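Local atomic coordinates of DUF3836 domain-containing protein (Bacteroides vulgatus, PDB entry 4R8O), a protein that is of unknown function but folds as a single-layer antiparallel beta sheet built from beta-hairpin repeats. Residues A[6-17]-A[22-35]. Residues are numbered along the deposited sequence; the frame is centred on the assembly and turned at random.
Sequences DNLIYNAEEVNG and ETIFKMEGTMLTNY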
# COMPACT_ATOMS: atom_id res chain seq x y z
N ASP A 6 3.45 8.38 14.87
CA ASP A 6 3.05 8.65 16.30
C ASP A 6 1.91 9.63 16.43
O ASP A 6 1.06 9.49 17.31
CB ASP A 6 4.23 9.16 17.13
N ASN A 7 1.88 10.62 15.53
CA ASN A 7 0.73 11.48 15.38
C ASN A 7 -0.33 10.76 14.53
O ASN A 7 -1.23 11.42 14.00
CB ASN A 7 1.19 12.80 14.74
CG ASN A 7 0.11 13.85 14.69
OD1 ASN A 7 -0.85 13.81 15.46
ND2 ASN A 7 0.24 14.79 13.76
N LEU A 8 -0.23 9.43 14.37
CA LEU A 8 -1.10 8.71 13.41
C LEU A 8 -2.09 7.72 13.99
O LEU A 8 -1.78 6.98 14.92
CB LEU A 8 -0.29 7.92 12.40
CG LEU A 8 0.78 8.68 11.64
CD1 LEU A 8 1.63 7.67 10.90
CD2 LEU A 8 0.14 9.69 10.68
N ILE A 9 -3.25 7.62 13.32
CA ILE A 9 -4.36 6.78 13.75
C ILE A 9 -4.77 5.79 12.67
O ILE A 9 -4.97 6.15 11.51
CB ILE A 9 -5.54 7.66 14.15
CG1 ILE A 9 -5.14 8.60 15.32
CG2 ILE A 9 -6.69 6.80 14.56
CD1 ILE A 9 -4.76 10.01 14.88
N TYR A 10 -4.98 4.54 13.09
CA TYR A 10 -5.15 3.44 12.18
C TYR A 10 -6.53 2.82 12.26
O TYR A 10 -7.06 2.59 13.35
CB TYR A 10 -4.10 2.38 12.50
CG TYR A 10 -2.68 2.94 12.37
CD1 TYR A 10 -2.07 3.59 13.45
CD2 TYR A 10 -1.95 2.85 11.17
CE1 TYR A 10 -0.79 4.13 13.34
CE2 TYR A 10 -0.66 3.37 11.05
CZ TYR A 10 -0.07 4.01 12.15
OH TYR A 10 1.23 4.56 12.07
N ASN A 11 -7.12 2.51 11.10
CA ASN A 11 -8.28 1.64 11.03
C ASN A 11 -8.16 0.62 9.91
O ASN A 11 -8.00 0.99 8.74
CB ASN A 11 -9.54 2.42 10.79
CG ASN A 11 -10.75 1.51 10.73
OD1 ASN A 11 -11.23 1.01 11.76
ND2 ASN A 11 -11.23 1.26 9.52
N ALA A 12 -8.34 -0.65 10.29
CA ALA A 12 -8.16 -1.79 9.42
C ALA A 12 -9.49 -2.42 9.04
O ALA A 12 -10.40 -2.56 9.88
CB ALA A 12 -7.32 -2.85 10.11
N GLU A 13 -9.57 -2.82 7.77
CA GLU A 13 -10.69 -3.56 7.27
C GLU A 13 -10.23 -4.99 7.11
O GLU A 13 -9.27 -5.26 6.36
CB GLU A 13 -11.11 -3.03 5.90
CG GLU A 13 -12.10 -3.97 5.21
CD GLU A 13 -12.47 -3.54 3.81
OE1 GLU A 13 -12.08 -2.41 3.37
OE2 GLU A 13 -13.11 -4.39 3.15
N GLU A 14 -10.98 -5.90 7.70
CA GLU A 14 -10.66 -7.32 7.70
C GLU A 14 -11.70 -8.06 6.85
O GLU A 14 -12.87 -7.67 6.83
CB GLU A 14 -10.62 -7.85 9.12
CG GLU A 14 -10.22 -9.33 9.22
CD GLU A 14 -9.52 -9.71 10.53
OE1 GLU A 14 -8.60 -8.98 10.98
OE2 GLU A 14 -9.88 -10.76 11.10
N VAL A 15 -11.27 -9.08 6.11
CA VAL A 15 -12.15 -9.97 5.33
C VAL A 15 -11.53 -11.35 5.46
O VAL A 15 -10.36 -11.51 5.12
CB VAL A 15 -12.27 -9.57 3.83
CG1 VAL A 15 -12.95 -10.64 2.99
CG2 VAL A 15 -12.99 -8.24 3.68
N ASN A 16 -12.31 -12.32 5.95
CA ASN A 16 -11.85 -13.70 6.17
C ASN A 16 -10.52 -13.83 6.94
O ASN A 16 -9.68 -14.66 6.60
CB ASN A 16 -11.76 -14.45 4.82
CG ASN A 16 -13.09 -14.54 4.09
OD1 ASN A 16 -14.17 -14.52 4.70
ND2 ASN A 16 -13.01 -14.67 2.77
N GLY A 17 -10.32 -12.98 7.96
CA GLY A 17 -9.15 -13.07 8.81
C GLY A 17 -7.96 -12.25 8.36
O GLY A 17 -7.01 -12.10 9.12
N GLU A 22 -6.20 -0.81 4.99
CA GLU A 22 -5.99 -0.06 6.21
C GLU A 22 -5.90 1.43 5.90
O GLU A 22 -5.26 1.83 4.94
CB GLU A 22 -4.72 -0.53 6.85
CG GLU A 22 -4.55 -0.02 8.24
CD GLU A 22 -3.13 -0.11 8.69
OE1 GLU A 22 -2.28 0.52 8.04
OE2 GLU A 22 -2.87 -0.81 9.68
N THR A 23 -6.51 2.25 6.73
CA THR A 23 -6.54 3.68 6.51
C THR A 23 -5.79 4.35 7.67
O THR A 23 -5.89 3.93 8.82
CB THR A 23 -7.98 4.14 6.41
OG1 THR A 23 -8.67 3.32 5.46
CG2 THR A 23 -8.06 5.56 5.95
N ILE A 24 -5.03 5.38 7.33
CA ILE A 24 -4.23 6.11 8.32
C ILE A 24 -4.71 7.54 8.25
O ILE A 24 -4.94 8.08 7.15
CB ILE A 24 -2.71 5.99 8.10
CG1 ILE A 24 -2.32 4.51 7.93
CG2 ILE A 24 -1.94 6.55 9.29
CD1 ILE A 24 -0.92 4.27 7.37
N PHE A 25 -4.91 8.13 9.42
CA PHE A 25 -5.40 9.48 9.51
C PHE A 25 -4.48 10.30 10.40
O PHE A 25 -3.71 9.75 11.19
CB PHE A 25 -6.76 9.54 10.21
CG PHE A 25 -7.79 8.57 9.71
CD1 PHE A 25 -7.91 7.30 10.29
CD2 PHE A 25 -8.77 8.98 8.79
CE1 PHE A 25 -8.91 6.41 9.88
CE2 PHE A 25 -9.81 8.09 8.41
CZ PHE A 25 -9.86 6.80 8.93
N LYS A 26 -4.62 11.61 10.29
CA LYS A 26 -4.12 12.56 11.28
C LYS A 26 -5.35 13.07 12.05
O LYS A 26 -6.47 13.06 11.51
CB LYS A 26 -3.40 13.71 10.60
CG LYS A 26 -2.15 13.29 9.83
CD LYS A 26 -1.52 14.47 9.10
CE LYS A 26 -0.13 14.15 8.55
NZ LYS A 26 0.43 15.34 7.84
N MSE A 27 -5.16 13.51 13.29
CA MSE A 27 -6.27 14.01 14.10
C MSE A 27 -6.02 15.31 14.78
O MSE A 27 -5.21 15.40 15.69
CB MSE A 27 -6.60 12.97 15.13
CG MSE A 27 -8.03 13.15 15.61
SE MSE A 27 -8.16 12.12 17.27
CE MSE A 27 -7.65 10.38 16.66
N GLU A 28 -6.74 16.34 14.33
CA GLU A 28 -6.80 17.63 15.02
C GLU A 28 -7.91 17.58 16.06
O GLU A 28 -9.06 17.91 15.77
CB GLU A 28 -7.04 18.76 14.02
CG GLU A 28 -6.90 20.16 14.60
CD GLU A 28 -5.49 20.49 15.07
OE1 GLU A 28 -4.51 19.85 14.62
OE2 GLU A 28 -5.35 21.41 15.91
N GLY A 29 -7.57 17.13 17.27
CA GLY A 29 -8.52 17.09 18.39
C GLY A 29 -9.40 15.85 18.40
O GLY A 29 -9.02 14.83 18.96
N THR A 30 -10.60 15.95 17.82
CA THR A 30 -11.51 14.80 17.61
C THR A 30 -11.83 14.50 16.13
O THR A 30 -12.33 13.42 15.80
CB THR A 30 -12.82 14.99 18.42
OG1 THR A 30 -13.59 13.78 18.44
CG2 THR A 30 -13.69 16.13 17.85
N MSE A 31 -11.54 15.46 15.25
CA MSE A 31 -11.79 15.30 13.86
C MSE A 31 -10.60 14.64 13.20
O MSE A 31 -9.45 15.12 13.29
CB MSE A 31 -12.09 16.65 13.24
CG MSE A 31 -12.81 16.45 11.92
SE MSE A 31 -12.48 18.01 10.76
CE MSE A 31 -13.12 17.20 9.08
N LEU A 32 -10.89 13.54 12.51
CA LEU A 32 -9.92 12.77 11.73
C LEU A 32 -9.83 13.31 10.33
O LEU A 32 -10.84 13.67 9.72
CB LEU A 32 -10.36 11.31 11.58
CG LEU A 32 -10.40 10.41 12.79
CD1 LEU A 32 -11.08 9.09 12.45
CD2 LEU A 32 -8.99 10.16 13.30
N THR A 33 -8.64 13.28 9.78
CA THR A 33 -8.46 13.72 8.42
C THR A 33 -7.62 12.67 7.71
O THR A 33 -6.58 12.22 8.21
CB THR A 33 -7.91 15.15 8.35
OG1 THR A 33 -7.56 15.45 7.01
CG2 THR A 33 -6.70 15.34 9.27
N ASN A 34 -8.11 12.25 6.56
CA ASN A 34 -7.48 11.21 5.78
C ASN A 34 -6.04 11.53 5.43
O ASN A 34 -5.76 12.66 5.05
CB ASN A 34 -8.24 10.98 4.47
CG ASN A 34 -9.52 10.21 4.66
OD1 ASN A 34 -9.73 9.59 5.70
ND2 ASN A 34 -10.38 10.22 3.64
N TYR A 35 -5.17 10.52 5.50
CA TYR A 35 -3.76 10.72 5.16
C TYR A 35 -3.15 9.74 4.18
O TYR A 35 -2.57 10.15 3.16
CB TYR A 35 -2.97 10.68 6.44
CG TYR A 35 -1.53 10.96 6.25
CD1 TYR A 35 -1.11 12.09 5.52
CD2 TYR A 35 -0.58 10.13 6.79
CE1 TYR A 35 0.23 12.36 5.35
CE2 TYR A 35 0.77 10.40 6.64
CZ TYR A 35 1.17 11.51 5.92
OH TYR A 35 2.50 11.78 5.76
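Asn11 O takes the amide of Thr23 at 2.8 Å between N and O, the bond nearly straight at hydrogen (167°) though its donor is tilted from the carbonyl plane; Glu22 CA adds a CA-H...O contact to the same oxygen. The return bond, Asn11 N to Thr23 O, and the reciprocal pair between Ile9 and Phe25 mark the hydrogen-bonded pairs that join strand 8-15 to strand 18-28, the first hairpin of the sheet. On one face, Ile24 runs alongside the Tyr10 ring in the same direction, Ile24 CG1 3.7 Å from Tyr10 CD2. With CG1 beside its own backbone N (chi1 -50°), Ile24 turns its other branch, CG2, to Leu8 CB at 3.8 Å. Cutting Ile24 back to an alanine is likely to leave the Tyr10 ring and Leu8 without the branches they pack on, and the ring freer to turn. Glu22 brings OE1 to the edge of the Tyr10 ring, while Leu8 CD2 reaches on to Tyr35 CD2 in strand 31-35, 4.0 Å away. On the other face, selenomethionine Met27 bends at chi3 (-57°) and lays CE against Ile9 CG1. Thr23 CG2 lies on one face of the Phe25 ring, toward its rim, and Leu32 CD1 over the centre of the opposite face, with Asn11 CB at the edge. In this single-layer sheet, backbone bonds and small apolar clusters on both faces thus join the outermost strand 8-15 to its neighbour, largely at the surface rather than in a core.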